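Endo-1,4-beta-xylanase 1 (PDB 1XYN) hydrolyses the internal beta-1,4-xylosidic bonds of the xylan backbone, releasing xylooligosaccharides and xylose from plant cell-wall hemicellulose. Local coordinates at residues G37-T41 against Q174-N178; A46-G52 against T133-V139; F54-T60 against G165-S171; T103-N107 against A145-L151. All coordinates share one frame; numbering follows the deposited sequence.

Contact 1: G37-T41 against Q174-N178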
loop_
_atom_site.group_PDB
_atom_site.type_symbol
_atom_site.label_atom_id
_atom_site.label_comp_id
_atom_site.label_asym_id
_atom_site.label_seq_id
_atom_site.Cartn_x
_atom_site.Cartn_y
_atom_site.Cartn_z
ATOM N N GLY A 37 0.272 -2.665 -17.945
ATOM C CA GLY A 37 0.968 -2.126 -19.095
ATOM C C GLY A 37 1.979 -3.133 -19.583
ATOM O O GLY A 37 2.120 -4.206 -18.995
ATOM N N VAL A 38 2.688 -2.791 -20.651
ATOM C CA VAL A 38 3.690 -3.689 -21.220
ATOM C C VAL A 38 5.024 -2.988 -21.445
ATOM O O VAL A 38 5.082 -1.772 -21.600
ATOM C CB VAL A 38 3.195 -4.323 -22.553
ATOM C CG1 VAL A 38 1.892 -5.078 -22.319
ATOM C CG2 VAL A 38 3.025 -3.264 -23.631
ATOM N N GLY A 39 6.097 -3.760 -21.474
ATOM C CA GLY A 39 7.403 -3.173 -21.674
ATOM C C GLY A 39 8.553 -4.162 -21.677
ATOM O O GLY A 39 8.500 -5.178 -22.373
ATOM N N TRP A 40 9.564 -3.905 -20.849
ATOM C CA TRP A 40 10.749 -4.751 -20.828
ATOM C C TRP A 40 11.204 -5.196 -19.444
ATOM O O TRP A 40 11.055 -4.475 -18.461
ATOM C CB TRP A 40 11.885 -4.031 -21.573
ATOM C CG TRP A 40 11.468 -3.562 -22.954
ATOM C CD1 TRP A 40 11.677 -4.214 -24.137
ATOM C CD2 TRP A 40 10.696 -2.387 -23.276
ATOM N NE1 TRP A 40 11.075 -3.526 -25.169
ATOM C CE2 TRP A 40 10.466 -2.406 -24.669
ATOM C CE3 TRP A 40 10.171 -1.328 -22.520
ATOM C CZ2 TRP A 40 9.731 -1.404 -25.321
ATOM C CZ3 TRP A 40 9.443 -0.338 -23.168
ATOM C CH2 TRP A 40 9.229 -0.383 -24.556
ATOM N N THR A 41 11.761 -6.398 -19.388
ATOM C CA THR A 41 12.253 -6.992 -18.148
ATOM C C THR A 41 13.399 -6.193 -17.504
ATOM O O THR A 41 13.574 -6.205 -16.278
ATOM C CB THR A 41 12.673 -8.470 -18.399
ATOM O OG1 THR A 41 11.497 -9.270 -18.602
ATOM C CG2 THR A 41 13.474 -9.042 -17.230
ATOM N N GLN A 174 -3.209 1.625 -25.868
ATOM C CA GLN A 174 -1.890 2.160 -26.145
ATOM C C GLN A 174 -0.953 1.226 -26.899
ATOM O O GLN A 174 -0.943 0.023 -26.668
ATOM C CB GLN A 174 -1.229 2.574 -24.821
ATOM C CG GLN A 174 -1.860 3.797 -24.143
ATOM C CD GLN A 174 -1.521 5.098 -24.856
ATOM O OE1 GLN A 174 -0.375 5.320 -25.237
ATOM N NE2 GLN A 174 -2.514 5.961 -25.033
ATOM N N SER A 175 -0.141 1.814 -27.770
ATOM C CA SER A 175 0.857 1.099 -28.562
ATOM C C SER A 175 2.189 1.428 -27.881
ATOM O O SER A 175 2.475 2.596 -27.628
ATOM C CB SER A 175 0.864 1.631 -29.999
ATOM O OG SER A 175 -0.456 1.706 -30.528
ATOM N N VAL A 176 2.992 0.405 -27.597
ATOM C CA VAL A 176 4.280 0.556 -26.908
ATOM C C VAL A 176 5.478 0.002 -27.701
ATOM O O VAL A 176 5.381 -1.065 -28.301
ATOM C CB VAL A 176 4.226 -0.182 -25.543
ATOM C CG1 VAL A 176 5.562 -0.123 -24.830
ATOM C CG2 VAL A 176 3.112 0.389 -24.685
ATOM N N SER A 177 6.602 0.725 -27.692
ATOM C CA SER A 177 7.824 0.289 -28.378
ATOM C C SER A 177 9.050 1.164 -28.087
ATOM O O SER A 177 8.942 2.228 -27.479
ATOM C CB SER A 177 7.618 0.203 -29.896
ATOM O OG SER A 177 7.520 1.482 -30.489
ATOM N N ASN A 178 10.213 0.687 -28.524
ATOM C CA ASN A 178 11.482 1.392 -28.359
ATOM C C ASN A 178 12.505 0.815 -29.331
ATOM O O ASN A 178 12.094 0.055 -30.232
ATOM C CB ASN A 178 11.998 1.284 -26.915
ATOM C CG ASN A 178 12.455 -0.111 -26.550
ATOM O OD1 ASN A 178 13.272 -0.288 -25.654
ATOM N ND2 ASN A 178 11.914 -1.109 -27.222
ATOM O OXT ASN A 178 13.706 1.107 -29.180
#
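Val176 sets its two methyls against two different partners of the 37-41 segment. CG2 meets CG2 of Val38 at 3.8 Å, the two side chains crossing at a slant, while CG1 lies 3.7 Å from CH2 of the Trp40 indole. Val176 points CG1 opposite its backbone N (chi1 177°), which sends that methyl toward the tryptophan and leaves CG2 for the other valine. CG1 also rests on the backbone, 3.7 Å from Val38 O. Further along, Asn178 CB approaches Trp40 CZ2 to 3.9 Å, and CA of Ser177 sits at the indole edge, in its plane. The six-membered end of the indole is thus followed by the last three residues of the chain.

The backbones themselves stay apart. The axes of strands 37-40 and 174-177 pass 7.3 Å apart and run 7° from parallel; the strands belong to different sheets, and the side chains fill the layer between them, as in the two-sheet beta-jelly roll of family 11 xylanases.

In the next shell, Phe24 of strand 23-30 touches both Val38 and Val176, and Ile48 of strand 48-56 packs on Trp40. Backbone hydrogen bonds hold Val38 to Val161 and Trp40 to Gln159, fixing strand 34-40 beside strand 155-166. On the other side of the layer, Gln174 NE2 donates to Ser53 O. Trp40 and Asn178 both touch Ala1, and Trp40 also touches Asn4.

Contact 2: A46-G52 against T133-V139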
loop_
_atom_site.group_PDB
_atom_site.type_symbol
_atom_site.label_atom_id
_atom_site.label_comp_id
_atom_site.label_asym_id
_atom_site.label_seq_id
_atom_site.Cartn_x
_atom_site.Cartn_y
_atom_site.Cartn_z
ATOM N N ALA A 46 16.879 3.663 -24.089
ATOM C CA ALA A 46 16.177 3.804 -25.357
ATOM C C ALA A 46 14.894 4.607 -25.247
ATOM O O ALA A 46 14.084 4.368 -24.362
ATOM C CB ALA A 46 15.889 2.434 -25.943
ATOM N N PRO A 47 14.738 5.624 -26.107
ATOM C CA PRO A 47 13.544 6.476 -26.119
ATOM C C PRO A 47 12.300 5.622 -26.363
ATOM O O PRO A 47 12.199 4.914 -27.371
ATOM C CB PRO A 47 13.818 7.416 -27.290
ATOM C CG PRO A 47 15.305 7.590 -27.211
ATOM C CD PRO A 47 15.783 6.174 -26.989
ATOM N N ILE A 48 11.357 5.693 -25.426
ATOM C CA ILE A 48 10.125 4.928 -25.498
ATOM C C ILE A 48 8.969 5.633 -26.209
ATOM O O ILE A 48 8.593 6.752 -25.858
ATOM C CB ILE A 48 9.676 4.504 -24.091
ATOM C CG1 ILE A 48 10.767 3.671 -23.422
ATOM C CG2 ILE A 48 8.387 3.705 -24.167
ATOM C CD1 ILE A 48 10.446 3.312 -21.976
ATOM N N ASN A 49 8.404 4.946 -27.199
ATOM C CA ASN A 49 7.280 5.450 -27.981
ATOM C C ASN A 49 5.974 4.881 -27.443
ATOM O O ASN A 49 5.897 3.697 -27.096
ATOM C CB ASN A 49 7.426 5.033 -29.444
ATOM C CG ASN A 49 8.782 5.391 -30.021
ATOM O OD1 ASN A 49 8.937 6.431 -30.666
ATOM N ND2 ASN A 49 9.774 4.525 -29.799
ATOM N N PHE A 50 4.960 5.736 -27.355
ATOM C CA PHE A 50 3.635 5.346 -26.879
ATOM C C PHE A 50 2.613 6.122 -27.703
ATOM O O PHE A 50 2.931 7.151 -28.294
ATOM C CB PHE A 50 3.471 5.658 -25.383
ATOM C CG PHE A 50 3.464 7.133 -25.062
ATOM C CD1 PHE A 50 4.658 7.857 -25.012
ATOM C CD2 PHE A 50 2.262 7.800 -24.832
ATOM C CE1 PHE A 50 4.653 9.222 -24.744
ATOM C CE2 PHE A 50 2.243 9.166 -24.562
ATOM C CZ PHE A 50 3.444 9.879 -24.520
ATOM N N GLY A 51 1.391 5.620 -27.776
ATOM C CA GLY A 51 0.381 6.312 -28.549
ATOM C C GLY A 51 -0.956 5.621 -28.447
ATOM O O GLY A 51 -1.029 4.427 -28.176
ATOM N N GLY A 52 -2.023 6.370 -28.648
ATOM C CA GLY A 52 -3.334 5.772 -28.562
ATOM C C GLY A 52 -4.284 6.672 -27.821
ATOM O O GLY A 52 -4.205 7.895 -27.924
ATOM N N THR A 133 -1.218 11.964 -24.950
ATOM C CA THR A 133 -1.504 10.542 -25.007
ATOM C C THR A 133 -0.730 9.861 -26.136
ATOM O O THR A 133 -0.901 8.667 -26.376
ATOM C CB THR A 133 -3.011 10.292 -25.210
ATOM O OG1 THR A 133 -3.496 11.113 -26.282
ATOM C CG2 THR A 133 -3.776 10.612 -23.941
ATOM N N SER A 134 0.142 10.621 -26.801
ATOM C CA SER A 134 0.951 10.117 -27.920
ATOM C C SER A 134 2.313 10.809 -27.918
ATOM O O SER A 134 2.385 12.031 -27.762
ATOM C CB SER A 134 0.262 10.434 -29.256
ATOM O OG SER A 134 -1.121 10.116 -29.231
ATOM N N GLY A 135 3.388 10.046 -28.093
ATOM C CA GLY A 135 4.704 10.660 -28.128
ATOM C C GLY A 135 5.886 9.751 -27.871
ATOM O O GLY A 135 5.772 8.525 -27.911
ATOM N N THR A 136 7.041 10.371 -27.666
ATOM C CA THR A 136 8.284 9.666 -27.378
ATOM C C THR A 136 8.786 10.245 -26.077
ATOM O O THR A 136 8.646 11.443 -25.836
ATOM C CB THR A 136 9.361 9.934 -28.442
ATOM O OG1 THR A 136 8.885 9.512 -29.721
ATOM C CG2 THR A 136 10.653 9.190 -28.104
ATOM N N VAL A 137 9.359 9.391 -25.242
ATOM C CA VAL A 137 9.889 9.803 -23.955
ATOM C C VAL A 137 11.372 9.442 -23.893
ATOM O O VAL A 137 11.724 8.268 -23.747
ATOM C CB VAL A 137 9.135 9.097 -22.788
ATOM C CG1 VAL A 137 9.771 9.427 -21.441
ATOM C CG2 VAL A 137 7.690 9.502 -22.785
ATOM N N THR A 138 12.231 10.444 -24.066
ATOM C CA THR A 138 13.679 10.249 -23.999
ATOM C C THR A 138 14.015 10.060 -22.512
ATOM O O THR A 138 14.295 11.022 -21.794
ATOM C CB THR A 138 14.438 11.476 -24.583
ATOM O OG1 THR A 138 13.905 11.800 -25.872
ATOM C CG2 THR A 138 15.906 11.167 -24.750
ATOM N N VAL A 139 13.955 8.815 -22.051
ATOM C CA VAL A 139 14.212 8.491 -20.651
ATOM C C VAL A 139 15.521 8.978 -20.025
ATOM O O VAL A 139 15.560 9.255 -18.822
ATOM C CB VAL A 139 14.036 6.974 -20.380
ATOM C CG1 VAL A 139 12.574 6.585 -20.529
ATOM C CG2 VAL A 139 14.890 6.163 -21.326
#
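Ile48 to Phe50 pair antiparallel with Gly135 to Val137 at one margin of the five-stranded sheet of the jelly roll, strand 135-137 being outermost within the chain. Two hydrogen-bonded pairs flank the non-hydrogen-bonded pair Asn49-Thr136. Gly135 N gives Phe50 O a nearly straight bond of 2.9 Å (174° at the hydrogen), and Phe50 N returns one to Gly135 O. At the other pair Val137 N reaches Ile48 O at 2.8 Å.

The Phe50 side chain folds back over the neighbouring strand: with chi1 at 67° CG stands between the backbone N and carbonyl carbon, and one ring face covers Gly135 N, 3.5 Å from the plane. Gly135 has no side chain to come between its peptide and the ring. Ring atom CE1 also meets Val137 CG2 at 3.6 Å, on the face shared with Ile48. A serine in place of Phe50 would probably uncover the Gly135 peptide and leave Val137 CG2 without its aromatic neighbour.

On the reverse face Thr136 OG1 donates to Asn49 OD1 at 3.2 Å, coming from well above the carboxamide plane, while Asn49 ND2 bonds weakly to Ser177 O. The polar pair thus uses both ends of the amide on the more open face, leaving the opposite face to apolar packing.

Contact 3: F54-T60 against G165-S171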
loop_
_atom_site.group_PDB
_atom_site.type_symbol
_atom_site.label_atom_id
_atom_site.label_comp_id
_atom_site.label_asym_id
_atom_site.label_seq_id
_atom_site.Cartn_x
_atom_site.Cartn_y
_atom_site.Cartn_z
ATOM N N PHE A 54 -6.577 7.435 -24.023
ATOM C CA PHE A 54 -6.522 7.319 -22.576
ATOM C C PHE A 54 -7.583 8.263 -22.043
ATOM O O PHE A 54 -7.390 9.483 -22.007
ATOM C CB PHE A 54 -5.136 7.713 -22.068
ATOM C CG PHE A 54 -5.012 7.704 -20.572
ATOM C CD1 PHE A 54 -4.978 6.511 -19.872
ATOM C CD2 PHE A 54 -4.917 8.899 -19.866
ATOM C CE1 PHE A 54 -4.851 6.507 -18.488
ATOM C CE2 PHE A 54 -4.789 8.905 -18.490
ATOM C CZ PHE A 54 -4.755 7.705 -17.799
ATOM N N SER A 55 -8.733 7.693 -21.705
ATOM C CA SER A 55 -9.861 8.457 -21.193
ATOM C C SER A 55 -10.134 8.113 -19.731
ATOM O O SER A 55 -10.090 6.949 -19.338
ATOM C CB SER A 55 -11.096 8.170 -22.045
ATOM O OG SER A 55 -12.194 8.960 -21.635
ATOM N N VAL A 56 -10.368 9.141 -18.919
ATOM C CA VAL A 56 -10.652 8.963 -17.497
ATOM C C VAL A 56 -12.007 9.622 -17.221
ATOM O O VAL A 56 -12.107 10.846 -17.115
ATOM C CB VAL A 56 -9.525 9.589 -16.617
ATOM C CG1 VAL A 56 -9.832 9.434 -15.138
ATOM C CG2 VAL A 56 -8.196 8.928 -16.931
ATOM N N ASN A 57 -13.055 8.802 -17.160
ATOM C CA ASN A 57 -14.405 9.301 -16.928
ATOM C C ASN A 57 -14.554 9.930 -15.547
ATOM O O ASN A 57 -15.236 10.946 -15.396
ATOM C CB ASN A 57 -15.432 8.175 -17.110
ATOM C CG ASN A 57 -15.401 7.565 -18.506
ATOM O OD1 ASN A 57 -15.033 6.402 -18.684
ATOM N ND2 ASN A 57 -15.797 8.345 -19.502
ATOM N N SER A 58 -13.893 9.338 -14.555
ATOM C CA SER A 58 -13.950 9.818 -13.180
ATOM C C SER A 58 -12.797 9.211 -12.400
ATOM O O SER A 58 -12.170 8.263 -12.870
ATOM C CB SER A 58 -15.266 9.374 -12.531
ATOM O OG SER A 58 -15.310 7.961 -12.369
ATOM N N GLY A 59 -12.531 9.737 -11.206
ATOM C CA GLY A 59 -11.445 9.219 -10.381
ATOM C C GLY A 59 -10.045 9.589 -10.847
ATOM O O GLY A 59 -9.878 10.464 -11.692
ATOM N N THR A 60 -9.037 8.910 -10.300
ATOM C CA THR A 60 -7.633 9.150 -10.648
ATOM C C THR A 60 -7.166 8.256 -11.801
ATOM O O THR A 60 -7.404 7.045 -11.785
ATOM C CB THR A 60 -6.704 8.868 -9.448
ATOM O OG1 THR A 60 -7.151 9.617 -8.313
ATOM C CG2 THR A 60 -5.259 9.245 -9.777
ATOM N N GLY A 165 -4.885 3.546 -11.934
ATOM C CA GLY A 165 -6.060 4.280 -11.517
ATOM C C GLY A 165 -6.808 3.716 -10.330
ATOM O O GLY A 165 -6.465 2.658 -9.795
ATOM N N TRP A 166 -7.820 4.468 -9.913
ATOM C CA TRP A 166 -8.681 4.116 -8.794
ATOM C C TRP A 166 -9.761 5.180 -8.657
ATOM O O TRP A 166 -9.652 6.267 -9.236
ATOM C CB TRP A 166 -7.881 4.019 -7.484
ATOM C CG TRP A 166 -7.246 5.311 -7.010
ATOM C CD1 TRP A 166 -7.830 6.279 -6.228
ATOM C CD2 TRP A 166 -5.882 5.725 -7.199
ATOM N NE1 TRP A 166 -6.912 7.251 -5.912
ATOM C CE2 TRP A 166 -5.712 6.941 -6.494
ATOM C CE3 TRP A 166 -4.789 5.187 -7.892
ATOM C CZ2 TRP A 166 -4.491 7.624 -6.461
ATOM C CZ3 TRP A 166 -3.573 5.868 -7.860
ATOM C CH2 TRP A 166 -3.435 7.073 -7.148
ATOM N N GLY A 167 -10.820 4.837 -7.928
ATOM C CA GLY A 167 -11.914 5.762 -7.694
ATOM C C GLY A 167 -12.827 6.101 -8.857
ATOM O O GLY A 167 -13.563 7.088 -8.792
ATOM N N GLY A 168 -12.805 5.301 -9.915
ATOM C CA GLY A 168 -13.675 5.590 -11.040
ATOM C C GLY A 168 -13.523 4.670 -12.234
ATOM O O GLY A 168 -13.029 3.549 -12.115
ATOM N N SER A 169 -13.939 5.170 -13.392
ATOM C CA SER A 169 -13.867 4.414 -14.632
ATOM C C SER A 169 -13.096 5.146 -15.737
ATOM O O SER A 169 -12.784 6.344 -15.628
ATOM C CB SER A 169 -15.277 4.076 -15.120
ATOM O OG SER A 169 -16.035 5.248 -15.383
ATOM N N GLY A 170 -12.773 4.401 -16.790
ATOM C CA GLY A 170 -12.056 4.957 -17.916
ATOM C C GLY A 170 -11.593 3.836 -18.816
ATOM O O GLY A 170 -11.879 2.666 -18.552
ATOM N N SER A 171 -10.861 4.185 -19.868
ATOM C CA SER A 171 -10.343 3.201 -20.807
ATOM C C SER A 171 -9.087 3.734 -21.496
ATOM O O SER A 171 -8.869 4.941 -21.552
ATOM C CB SER A 171 -11.406 2.833 -21.847
ATOM O OG SER A 171 -11.768 3.948 -22.634
#
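Thr60 lies over the indole of Trp166 where two antiparallel pairings of the jelly roll meet: Ser55 and Val56 run beside Gly170 and Ser171 in one sheet, Thr60 beside Trp166 in the other. The chain crosses between sheets through Asn57-Gly59 on one side and Gly167 on the other. Gly167 and Gly168 form a G1 beta bulge facing Thr30.

The tight part is the glycine backbone. Gly59, Gly165, Gly168 and Gly170 each press so close to the opposite chain that a CB would collide with it; Gly165 CA already sits 3.1 Å from Thr60 O. Both ends are clamped by backbone bonds, among them Ser55 N to Ser171 O at 2.8 Å and Thr60 N to Trp166 O at 2.9 Å, each running almost straight out from its carbonyl.

The outer turn is looser. Asn57 N and Ser58 N both reach Ser169 O, but both bonds are weak. The exposed Asn57 side chain leans its CB on Ser169 OG at 3.5 Å, and its OD1 lies 3.4 Å from Gly170 CA. Ser58 OG accepts from Ser169 N at 3.3 Å.

Trp166 is close to Glu164, the predicted proton donor, and packs on Thr118 of the second subunit. With a glycine in its place, Thr60 would probably lose the cover of the indole face and Thr118 of the second subunit its packing partner. Thr60 OG1 is hydrogen-bonded to Asn84 O rather than to the indole, and Thr60 CB stands 3.9 Å from the centroid of the five-membered ring of Trp166, 18° off its normal, in a CH-pi contact.

Contact 4: T103-N107 against A145-L151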
loop_
_atom_site.group_PDB
_atom_site.type_symbol
_atom_site.label_atom_id
_atom_site.label_comp_id
_atom_site.label_asym_id
_atom_site.label_seq_id
_atom_site.Cartn_x
_atom_site.Cartn_y
_atom_site.Cartn_z
ATOM N N THR A 103 7.662 18.736 -13.959
ATOM C CA THR A 103 7.998 19.111 -12.593
ATOM C C THR A 103 8.446 17.815 -11.912
ATOM O O THR A 103 7.768 16.789 -11.975
ATOM C CB THR A 103 6.819 19.775 -11.837
ATOM O OG1 THR A 103 5.764 18.831 -11.650
ATOM C CG2 THR A 103 6.288 20.957 -12.626
ATOM N N ILE A 104 9.640 17.842 -11.349
ATOM C CA ILE A 104 10.194 16.674 -10.692
ATOM C C ILE A 104 9.816 16.663 -9.219
ATOM O O ILE A 104 9.825 17.704 -8.571
ATOM C CB ILE A 104 11.720 16.649 -10.864
ATOM C CG1 ILE A 104 12.054 16.652 -12.360
ATOM C CG2 ILE A 104 12.332 15.436 -10.166
ATOM C CD1 ILE A 104 13.527 16.791 -12.659
ATOM N N TRP A 105 9.427 15.488 -8.723
ATOM C CA TRP A 105 9.041 15.295 -7.329
ATOM C C TRP A 105 9.790 14.105 -6.761
ATOM O O TRP A 105 10.223 13.218 -7.494
ATOM C CB TRP A 105 7.544 14.966 -7.192
ATOM C CG TRP A 105 6.603 15.966 -7.742
ATOM C CD1 TRP A 105 6.366 16.235 -9.062
ATOM C CD2 TRP A 105 5.714 16.797 -6.995
ATOM N NE1 TRP A 105 5.375 17.175 -9.183
ATOM C CE2 TRP A 105 4.955 17.544 -7.932
ATOM C CE3 TRP A 105 5.478 16.984 -5.625
ATOM C CZ2 TRP A 105 3.973 18.468 -7.543
ATOM C CZ3 TRP A 105 4.499 17.900 -5.235
ATOM C CH2 TRP A 105 3.758 18.631 -6.198
ATOM N N GLU A 106 9.960 14.102 -5.449
ATOM C CA GLU A 106 10.585 12.986 -4.759
ATOM C C GLU A 106 9.598 12.677 -3.647
ATOM O O GLU A 106 9.068 13.586 -2.999
ATOM C CB GLU A 106 11.952 13.335 -4.172
ATOM C CG GLU A 106 12.518 12.195 -3.300
ATOM C CD GLU A 106 14.016 12.302 -3.019
ATOM O OE1 GLU A 106 14.491 13.403 -2.666
ATOM O OE2 GLU A 106 14.722 11.274 -3.146
ATOM N N ASN A 107 9.326 11.395 -3.448
ATOM C CA ASN A 107 8.385 10.978 -2.428
ATOM C C ASN A 107 8.912 9.719 -1.787
ATOM O O ASN A 107 9.858 9.111 -2.285
ATOM C CB ASN A 107 7.016 10.716 -3.062
ATOM C CG ASN A 107 5.942 10.432 -2.033
ATOM O OD1 ASN A 107 5.992 10.936 -0.908
ATOM N ND2 ASN A 107 4.953 9.636 -2.416
ATOM N N ALA A 145 18.441 14.496 -15.252
ATOM C CA ALA A 145 17.822 15.537 -14.429
ATOM C C ALA A 145 17.617 15.060 -12.992
ATOM O O ALA A 145 17.828 15.812 -12.037
ATOM C CB ALA A 145 16.511 15.957 -15.027
ATOM N N TRP A 146 17.230 13.799 -12.842
ATOM C CA TRP A 146 17.012 13.226 -11.527
ATOM C C TRP A 146 18.329 13.158 -10.761
ATOM O O TRP A 146 18.413 13.596 -9.615
ATOM C CB TRP A 146 16.375 11.832 -11.643
ATOM C CG TRP A 146 14.928 11.837 -12.126
ATOM C CD1 TRP A 146 14.090 12.924 -12.242
ATOM C CD2 TRP A 146 14.160 10.699 -12.548
ATOM N NE1 TRP A 146 12.857 12.524 -12.704
ATOM C CE2 TRP A 146 12.869 11.168 -12.901
ATOM C CE3 TRP A 146 14.435 9.332 -12.662
ATOM C CZ2 TRP A 146 11.861 10.316 -13.357
ATOM C CZ3 TRP A 146 13.431 8.489 -13.117
ATOM C CH2 TRP A 146 12.160 8.987 -13.458
ATOM N N ALA A 147 19.367 12.649 -11.420
ATOM C CA ALA A 147 20.687 12.522 -10.811
ATOM C C ALA A 147 21.249 13.871 -10.378
ATOM O O ALA A 147 21.795 13.986 -9.281
ATOM C CB ALA A 147 21.649 11.841 -11.779
ATOM N N SER A 148 21.067 14.893 -11.220
ATOM C CA SER A 148 21.574 16.237 -10.933
ATOM C C SER A 148 20.917 16.906 -9.729
ATOM O O SER A 148 21.494 17.817 -9.131
ATOM C CB SER A 148 21.469 17.144 -12.167
ATOM O OG SER A 148 20.131 17.470 -12.485
ATOM N N LEU A 149 19.716 16.450 -9.377
ATOM C CA LEU A 149 18.985 16.985 -8.234
ATOM C C LEU A 149 19.139 16.087 -7.009
ATOM O O LEU A 149 18.474 16.295 -5.992
ATOM C CB LEU A 149 17.507 17.140 -8.582
ATOM C CG LEU A 149 17.192 18.165 -9.679
ATOM C CD1 LEU A 149 15.736 18.044 -10.133
ATOM C CD2 LEU A 149 17.488 19.564 -9.171
ATOM N N GLY A 150 20.023 15.096 -7.109
ATOM C CA GLY A 150 20.246 14.185 -5.996
ATOM C C GLY A 150 19.362 12.943 -5.975
ATOM O O GLY A 150 19.369 12.182 -5.007
ATOM N N LEU A 151 18.567 12.760 -7.025
ATOM C CA LEU A 151 17.694 11.596 -7.130
ATOM C C LEU A 151 18.521 10.484 -7.784
ATOM O O LEU A 151 18.581 10.350 -9.009
ATOM C CB LEU A 151 16.423 11.939 -7.928
ATOM C CG LEU A 151 15.631 13.159 -7.426
ATOM C CD1 LEU A 151 14.273 13.228 -8.105
ATOM C CD2 LEU A 151 15.450 13.091 -5.917
#
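Ile104 spreads two arms toward the end of the helix: CG2 takes the position opposite the backbone N, and CG1, beside that N (chi1 -58°), continues extended to CD1 (chi2 173°). The long arm meets Leu149 tip to tip, CD1 to CD1 at 3.6 Å, and also reaches Ala145 CB at 3.9 Å. The short arm touches Leu151, with CG2 3.6 Å from CD1 as the two side chains slide past in opposite directions, and comes obliquely on the Trp146 indole, 3.7 Å from its CD1. One isoleucine therefore engages four residues.

These residues belong to helix 139-148, the single helix of the jelly roll, and to the turn that ends it; strand 100-109 of the larger sheet carries Ile104. The helix closes with a Schellman motif in which Gly150 is the C-prime residue. Leu151 N bonds to Trp146 O at 2.7 Å, while Leu149 N reaches the same oxygen from the opposite face of its carbonyl plane. The turn thereby brings Leu149 and Leu151 back onto the strand.

Leu151 continues beyond Ile104: its CD2 lies 3.3 Å from Glu106 CD, with the glutamate chain drawn alongside and its charge in a long, weak ion pair with Lys92. Tyr124 of strand 119-128 touches both Glu106 and Leu151. Trp146 is tethered through NE1 to Ser126 OG, and its ring meets that of Tyr76 at a steep angle.

Overall arrangement
Contacts 1, 2 and 3 share the five-stranded sheet. Strand 168-177 enters contacts 1 and 3 (centres about 21 Å apart), strand 48-56 contacts 2 and 3. Contacts 1 and 2, centres about 10 Å apart, touch through Ser177 beside Asn49 and Ser175 beside Gly51. Contact 1 embraces the other three in sequence, joining strand 34-40 of the larger sheet to strand 168-177; contact 3 encloses contact 4, and the segments of contact 2 alternate with those of both. Contact 3 lies where both sheets meet, and contact 4, centre to centre about 24 Å from contact 1 and about 28 Å from contact 3, fastens the helix to the larger sheet. Distant sequence parts thus close one jelly roll.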